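Local structure of membrane-bound lysozyme inhibitor of C-type lysozyme (3F6Z) at residues 33-38 with 42-47; 23-26 with 30-33. The protein specifically inhibits C-type lysozymes, as an outer-membrane lipoprotein of Pseudomonas aeruginosa. One frame throughout, in Å; residues are numbered along the deposited sequence.

Interaction 1 of 2, residues 33-38 with 42-47; sequences VQYLNK and SLAVVP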
ATOM      1  N   VAL B  33       5.621  17.258 -10.072  1.00 24.27           N
ATOM      2  CA  VAL B  33       5.278  16.686  -8.779  1.00 22.65           C
ATOM      3  C   VAL B  33       5.816  17.551  -7.648  1.00 23.22           C
ATOM      4  O   VAL B  33       6.881  18.157  -7.769  1.00 24.08           O
ATOM      5  CB  VAL B  33       5.878  15.262  -8.635  1.00 23.48           C
ATOM      6  CG1 VAL B  33       5.719  14.757  -7.199  1.00 22.73           C
ATOM      7  CG2 VAL B  33       5.200  14.309  -9.611  1.00 22.37           C
ATOM      8  N   GLN B  34       5.080  17.619  -6.548  1.00 21.52           N
ATOM      9  CA  GLN B  34       5.560  18.387  -5.414  1.00 22.61           C
ATOM     10  C   GLN B  34       5.895  17.420  -4.291  1.00 21.79           C
ATOM     11  O   GLN B  34       5.059  16.616  -3.875  1.00 22.02           O
ATOM     12  CB  GLN B  34       4.519  19.403  -4.926  1.00 24.11           C
ATOM     13  CG  GLN B  34       5.076  20.302  -3.832  1.00 30.53           C
ATOM     14  CD  GLN B  34       4.103  21.361  -3.359  1.00 34.29           C
ATOM     15  OE1 GLN B  34       3.073  21.057  -2.755  1.00 35.72           O
ATOM     16  NE2 GLN B  34       4.428  22.619  -3.631  1.00 37.39           N
ATOM     17  N   TYR B  35       7.128  17.490  -3.811  1.00 20.29           N
ATOM     18  CA  TYR B  35       7.559  16.624  -2.731  1.00 19.85           C
ATOM     19  C   TYR B  35       7.586  17.410  -1.436  1.00 20.79           C
ATOM     20  O   TYR B  35       8.046  18.552  -1.405  1.00 22.86           O
ATOM     21  CB  TYR B  35       8.945  16.045  -3.040  1.00 18.16           C
ATOM     22  CG  TYR B  35       8.925  15.079  -4.199  1.00 16.42           C
ATOM     23  CD1 TYR B  35       8.332  13.824  -4.067  1.00 16.40           C
ATOM     24  CD2 TYR B  35       9.451  15.434  -5.441  1.00 16.34           C
ATOM     25  CE1 TYR B  35       8.258  12.946  -5.140  1.00 16.74           C
ATOM     26  CE2 TYR B  35       9.383  14.558  -6.529  1.00 16.83           C
ATOM     27  CZ  TYR B  35       8.783  13.319  -6.366  1.00 16.89           C
ATOM     28  OH  TYR B  35       8.692  12.453  -7.422  1.00 19.61           O
ATOM     29  N   LEU B  36       7.069  16.802  -0.374  1.00 20.24           N
ATOM     30  CA  LEU B  36       7.048  17.434   0.937  1.00 20.86           C
ATOM     31  C   LEU B  36       7.597  16.462   1.968  1.00 20.85           C
ATOM     32  O   LEU B  36       7.040  15.384   2.177  1.00 19.54           O
ATOM     33  CB  LEU B  36       5.627  17.858   1.329  1.00 21.05           C
ATOM     34  CG  LEU B  36       4.946  18.907   0.442  1.00 24.27           C
ATOM     35  CD1 LEU B  36       4.113  18.204  -0.628  1.00 25.13           C
ATOM     36  CD2 LEU B  36       4.052  19.801   1.293  1.00 24.77           C
ATOM     37  N   ASN B  37       8.700  16.855   2.598  1.00 19.68           N
ATOM     38  CA  ASN B  37       9.349  16.044   3.614  1.00 19.80           C
ATOM     39  C   ASN B  37       9.420  16.814   4.927  1.00 19.41           C
ATOM     40  O   ASN B  37      10.059  17.868   5.014  1.00 19.74           O
ATOM     41  CB  ASN B  37      10.762  15.665   3.164  1.00 19.13           C
ATOM     42  CG  ASN B  37      10.779  14.979   1.812  1.00 20.03           C
ATOM     43  OD1 ASN B  37      11.505  15.392   0.904  1.00 22.84           O
ATOM     44  ND2 ASN B  37       9.981  13.925   1.669  1.00 16.93           N
ATOM     45  N   LYS B  38       8.758  16.282   5.946  1.00 18.85           N
ATOM     46  CA  LYS B  38       8.735  16.908   7.258  1.00 18.08           C
ATOM     47  C   LYS B  38       8.701  15.843   8.347  1.00 16.10           C
ATOM     48  O   LYS B  38       7.662  15.245   8.608  1.00 17.27           O
ATOM     49  CB  LYS B  38       7.508  17.820   7.365  1.00 19.93           C
ATOM     50  CG  LYS B  38       7.334  18.506   8.708  1.00 21.40           C
ATOM     51  CD  LYS B  38       6.080  19.376   8.702  1.00 22.68           C
ATOM     52  CE  LYS B  38       5.763  19.926  10.092  1.00 24.53           C
ATOM     53  NZ  LYS B  38       6.811  20.862  10.595  1.00 24.36           N
ATOM     54  N   SER B  42       6.339  12.196   4.701  1.00 17.68           N
ATOM     55  CA  SER B  42       6.935  12.447   3.405  1.00 19.16           C
ATOM     56  C   SER B  42       5.815  12.232   2.397  1.00 19.09           C
ATOM     57  O   SER B  42       5.232  11.150   2.325  1.00 19.54           O
ATOM     58  CB  SER B  42       8.082  11.465   3.166  1.00 19.17           C
ATOM     59  OG  SER B  42       8.616  11.615   1.865  1.00 21.04           O
ATOM     60  N   LEU B  43       5.508  13.264   1.622  1.00 18.76           N
ATOM     61  CA  LEU B  43       4.425  13.173   0.657  1.00 18.11           C
ATOM     62  C   LEU B  43       4.852  13.559  -0.745  1.00 17.45           C
ATOM     63  O   LEU B  43       5.893  14.179  -0.946  1.00 18.91           O
ATOM     64  CB  LEU B  43       3.271  14.080   1.087  1.00 17.47           C
ATOM     65  CG  LEU B  43       2.823  13.992   2.548  1.00 20.71           C
ATOM     66  CD1 LEU B  43       1.858  15.135   2.845  1.00 20.70           C
ATOM     67  CD2 LEU B  43       2.177  12.636   2.825  1.00 17.34           C
ATOM     68  N   ALA B  44       4.017  13.190  -1.706  1.00 17.10           N
ATOM     69  CA  ALA B  44       4.241  13.490  -3.105  1.00 15.77           C
ATOM     70  C   ALA B  44       2.875  13.766  -3.710  1.00 16.88           C
ATOM     71  O   ALA B  44       1.995  12.898  -3.699  1.00 18.55           O
ATOM     72  CB  ALA B  44       4.898  12.306  -3.803  1.00 16.60           C
ATOM     73  N   VAL B  45       2.698  14.979  -4.221  1.00 15.49           N
ATOM     74  CA  VAL B  45       1.441  15.376  -4.840  1.00 14.74           C
ATOM     75  C   VAL B  45       1.629  15.112  -6.326  1.00 15.65           C
ATOM     76  O   VAL B  45       2.419  15.775  -7.002  1.00 15.03           O
ATOM     77  CB  VAL B  45       1.134  16.881  -4.569  1.00 15.91           C
ATOM     78  CG1 VAL B  45      -0.238  17.246  -5.111  1.00 11.83           C
ATOM     79  CG2 VAL B  45       1.188  17.156  -3.065  1.00 12.59           C
ATOM     80  N   VAL B  46       0.896  14.133  -6.836  1.00 15.17           N
ATOM     81  CA  VAL B  46       1.056  13.751  -8.221  1.00 16.38           C
ATOM     82  C   VAL B  46      -0.182  13.795  -9.078  1.00 19.40           C
ATOM     83  O   VAL B  46      -1.236  13.297  -8.692  1.00 17.50           O
ATOM     84  CB  VAL B  46       1.598  12.305  -8.334  1.00 16.46           C
ATOM     85  CG1 VAL B  46       1.847  11.967  -9.786  1.00 16.86           C
ATOM     86  CG2 VAL B  46       2.855  12.135  -7.487  1.00 16.84           C
ATOM     87  N   PRO B  47      -0.076  14.420 -10.256  1.00 23.77           N
ATOM     88  CA  PRO B  47      -1.245  14.465 -11.138  1.00 25.88           C
ATOM     89  C   PRO B  47      -1.181  13.163 -11.947  1.00 27.48           C
ATOM     90  O   PRO B  47      -0.449  13.059 -12.940  1.00 28.87           O
ATOM     91  CB  PRO B  47      -1.000  15.713 -11.987  1.00 25.25           C
ATOM     92  CG  PRO B  47       0.508  15.774 -12.067  1.00 26.87           C
ATOM     93  CD  PRO B  47       0.921  15.439 -10.642  1.00 25.21           C
TER
HETATM   94  O   HOH W   1       8.524  13.265  -0.564  1.00 21.00           O

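Interaction 2 of 2, residues 23-26 with 30-33; sequences YKCE and KFTV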
ATOM      1  N   TYR B  23       8.671  15.949 -14.747  1.00 26.15           N
ATOM      2  CA  TYR B  23       8.946  14.630 -15.302  1.00 27.68           C
ATOM      3  C   TYR B  23       8.367  14.493 -16.696  1.00 29.98           C
ATOM      4  O   TYR B  23       7.558  15.308 -17.146  1.00 30.80           O
ATOM      5  CB  TYR B  23       8.300  13.519 -14.455  1.00 23.69           C
ATOM      6  CG  TYR B  23       8.901  13.277 -13.091  1.00 23.13           C
ATOM      7  CD1 TYR B  23       9.831  12.252 -12.885  1.00 20.66           C
ATOM      8  CD2 TYR B  23       8.527  14.059 -11.999  1.00 20.87           C
ATOM      9  CE1 TYR B  23      10.369  12.019 -11.623  1.00 20.19           C
ATOM     10  CE2 TYR B  23       9.062  13.840 -10.734  1.00 21.03           C
ATOM     11  CZ  TYR B  23       9.982  12.824 -10.551  1.00 20.26           C
ATOM     12  OH  TYR B  23      10.534  12.648  -9.301  1.00 20.61           O
ATOM     13  N   LYS B  24       8.779  13.420 -17.358  1.00 32.62           N
ATOM     14  CA  LYS B  24       8.298  13.066 -18.680  1.00 34.52           C
ATOM     15  C   LYS B  24       8.309  11.554 -18.634  1.00 34.85           C
ATOM     16  O   LYS B  24       9.324  10.946 -18.290  1.00 34.37           O
ATOM     17  CB  LYS B  24       9.229  13.570 -19.783  1.00 36.82           C
ATOM     18  CG  LYS B  24       8.772  13.128 -21.172  1.00 38.97           C
ATOM     19  CD  LYS B  24       9.429  13.938 -22.262  1.00 41.48           C
ATOM     20  CE  LYS B  24       8.893  13.545 -23.624  1.00 40.50           C
ATOM     21  NZ  LYS B  24       9.414  14.450 -24.688  1.00 42.95           N
ATOM     22  N   CYS B  25       7.175  10.950 -18.956  1.00 36.20           N
ATOM     23  CA  CYS B  25       7.065   9.502 -18.914  1.00 39.97           C
ATOM     24  C   CYS B  25       7.072   8.885 -20.299  1.00 40.30           C
ATOM     25  O   CYS B  25       6.926   9.579 -21.307  1.00 40.72           O
ATOM     26  CB  CYS B  25       5.795   9.104 -18.156  1.00 40.60           C
ATOM     27  SG  CYS B  25       5.663   9.906 -16.519  1.00 47.36           S
ATOM     28  N   GLU B  26       7.240   7.570 -20.328  1.00 41.21           N
ATOM     29  CA  GLU B  26       7.298   6.801 -21.562  1.00 43.03           C
ATOM     30  C   GLU B  26       6.026   6.819 -22.416  1.00 42.62           C
ATOM     31  O   GLU B  26       6.008   6.238 -23.507  1.00 43.23           O
ATOM     32  CB  GLU B  26       7.649   5.351 -21.233  1.00 45.21           C
ATOM     33  CG  GLU B  26       8.146   4.571 -22.418  1.00 49.57           C
ATOM     34  CD  GLU B  26       8.166   3.090 -22.165  1.00 52.61           C
ATOM     35  OE1 GLU B  26       8.617   2.675 -21.075  1.00 54.46           O
ATOM     36  OE2 GLU B  26       7.738   2.342 -23.067  1.00 54.12           O
ATOM     37  N   LYS B  30       3.671  14.604 -19.478  1.00 37.49           N
ATOM     38  CA  LYS B  30       4.639  15.506 -18.881  1.00 36.70           C
ATOM     39  C   LYS B  30       3.907  16.268 -17.781  1.00 35.85           C
ATOM     40  O   LYS B  30       2.891  16.922 -18.031  1.00 34.47           O
ATOM     41  CB  LYS B  30       5.182  16.479 -19.928  1.00 39.30           C
ATOM     42  CG  LYS B  30       5.715  15.801 -21.175  1.00 41.78           C
ATOM     43  CD  LYS B  30       6.603  16.733 -21.992  1.00 43.54           C
ATOM     44  CE  LYS B  30       7.071  16.045 -23.267  1.00 43.81           C
ATOM     45  NZ  LYS B  30       8.163  16.785 -23.964  1.00 46.02           N
ATOM     46  N   PHE B  31       4.421  16.170 -16.560  1.00 33.33           N
ATOM     47  CA  PHE B  31       3.801  16.834 -15.424  1.00 29.64           C
ATOM     48  C   PHE B  31       4.832  17.218 -14.387  1.00 26.44           C
ATOM     49  O   PHE B  31       6.016  16.961 -14.551  1.00 25.53           O
ATOM     50  CB  PHE B  31       2.765  15.918 -14.783  1.00 29.11           C
ATOM     51  CG  PHE B  31       3.259  14.521 -14.551  1.00 28.42           C
ATOM     52  CD1 PHE B  31       3.166  13.565 -15.556  1.00 29.04           C
ATOM     53  CD2 PHE B  31       3.848  14.166 -13.341  1.00 27.93           C
ATOM     54  CE1 PHE B  31       3.657  12.264 -15.361  1.00 28.64           C
ATOM     55  CE2 PHE B  31       4.340  12.874 -13.139  1.00 28.09           C
ATOM     56  CZ  PHE B  31       4.242  11.922 -14.154  1.00 27.51           C
ATOM     57  N   THR B  32       4.358  17.830 -13.312  1.00 26.64           N
ATOM     58  CA  THR B  32       5.213  18.274 -12.223  1.00 25.55           C
ATOM     59  C   THR B  32       4.697  17.719 -10.908  1.00 24.55           C
ATOM     60  O   THR B  32       3.497  17.722 -10.653  1.00 22.51           O
ATOM     61  CB  THR B  32       5.232  19.812 -12.124  1.00 26.76           C
ATOM     62  OG1 THR B  32       5.696  20.361 -13.363  1.00 27.42           O
ATOM     63  CG2 THR B  32       6.148  20.264 -10.988  1.00 26.05           C
ATOM     64  N   VAL B  33       5.621  17.258 -10.072  1.00 24.27           N
ATOM     65  CA  VAL B  33       5.278  16.686  -8.779  1.00 22.65           C
ATOM     66  C   VAL B  33       5.816  17.551  -7.648  1.00 23.22           C
ATOM     67  O   VAL B  33       6.881  18.157  -7.769  1.00 24.08           O
ATOM     68  CB  VAL B  33       5.878  15.262  -8.635  1.00 23.48           C
ATOM     69  CG1 VAL B  33       5.719  14.757  -7.199  1.00 22.73           C
ATOM     70  CG2 VAL B  33       5.200  14.309  -9.611  1.00 22.37           C
TER

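Interaction 1 of 2, residues 33-38 with 42-47
The Tyr35 ring meets Ala44 through one flank: CE1 lies 3.7 Å from Ala44 CB, and the methyl arrives obliquely to the ring plane. Over one ring face sits CG1 of Val33, displaced toward the rim, and that same methyl is 3.5 Å from Val45 O on the other strand. Tyr35 CG is anti to its carbonyl carbon (chi1 -68°), which lays the ring along the sheet face it shares with Ala44. Its hydroxyl hydrogen-bonds to Tyr23 OH and to the indole nitrogen of Trp74. A second flat group in the contact is the Asn37 carboxamide. Its ND2 stands 2.7 Å from Ser42 OG and donates to a water, which in turn donates to Leu43 O (2.8 Å). Leu43 O also receives Leu36 N at 2.9 Å. Leu43 N returns a bond to Leu36 O, and a second reciprocal pair joins Gln34 and Val45. Tyr35, Asn37 and Ser42 also pack on a chain of another protein.

On the opposite face, the Leu36 and Val45 side chains cross obliquely, Leu36 CD1 to Val45 CG2 3.9 Å. There Leu36, Leu43 and Val45 all pack on Leu8 of the second subunit. At the end of the ladder away from Asn37 and Ser42, the CG2 methyls of Val33 and Val46 meet at 3.8 Å. Alternating hydrogen-bonded and non-hydrogen-bonded pairs, strand directions 167° apart and a short connection through residues 39-41 define an antiparallel beta hairpin within the closed eight-stranded barrel of this MliC protein.

Interaction 2 of 2, residues 23-26 with 30-33
Tyr23 and Phe31 are set so that the Tyr23 methylene, rather than its ring, lies over one face of the Phe31 ring, with Tyr23 CB 4.2 Å from Phe31 CE2. Phe31 owes this place to its chi1 of 47°, which puts CG between the backbone nitrogen and the carbonyl carbon and swings the ring toward the 23-25 strand. Val33 CG2 lies in the plane of the Phe31 ring, at its edge, and also touches Tyr23 CE2 at 4.0 Å. Thus one methyl bridges the two aromatic side chains. Near the CE1-CZ side of Phe31 comes Cys25 SG, 4.4 Å from the ring centroid and 70° off the normal, an oblique sulfur-aromatic contact.

That sulfur is disulfide-bonded to Cys98 of strand 96-100, so the hairpin formed by strands 16-25 and 30-38 is tied covalently to the strand that closes the barrel beside it. Between the hairpin strands, Tyr23 N donates to Phe31 O at 2.8 Å, nearly straight. The return bond, Phe31 N to Tyr23 O at 3.3 Å, is weak.

Lys24 and Lys30 run side by side on the sheet's other face, both extended beyond CG and pointing the same way. The two lysines are exposed, and their ammonium groups would be expected to repel; the modelled separation of 2.7 Å between Lys24 NZ and Lys30 NZ is doubtful.

In the fold
Strand 30-38 serves both contacts: interaction 1 pairs it with strand 41-49, interaction 2 with strand 16-25, and Val33 belongs to both. The centre of interaction 1 lies about 4 Å from the chain centre, and none of its touching residues is exposed; the centre of interaction 2 is about 11 Å from the chain centre, and two lysines there are exposed. The pairing differs too, four cross-strand backbone bonds against one good and one weak in interaction 2, where strand directions open to 137°. Interaction 1 has one ring among aliphatic side chains and a water; interaction 2 has two rings, a disulfide sulfur and a lysine pair. The Tyr35 OH to Tyr23 OH pair, 2.6 Å apart, bridges the two, and Pro47 packs on Phe31.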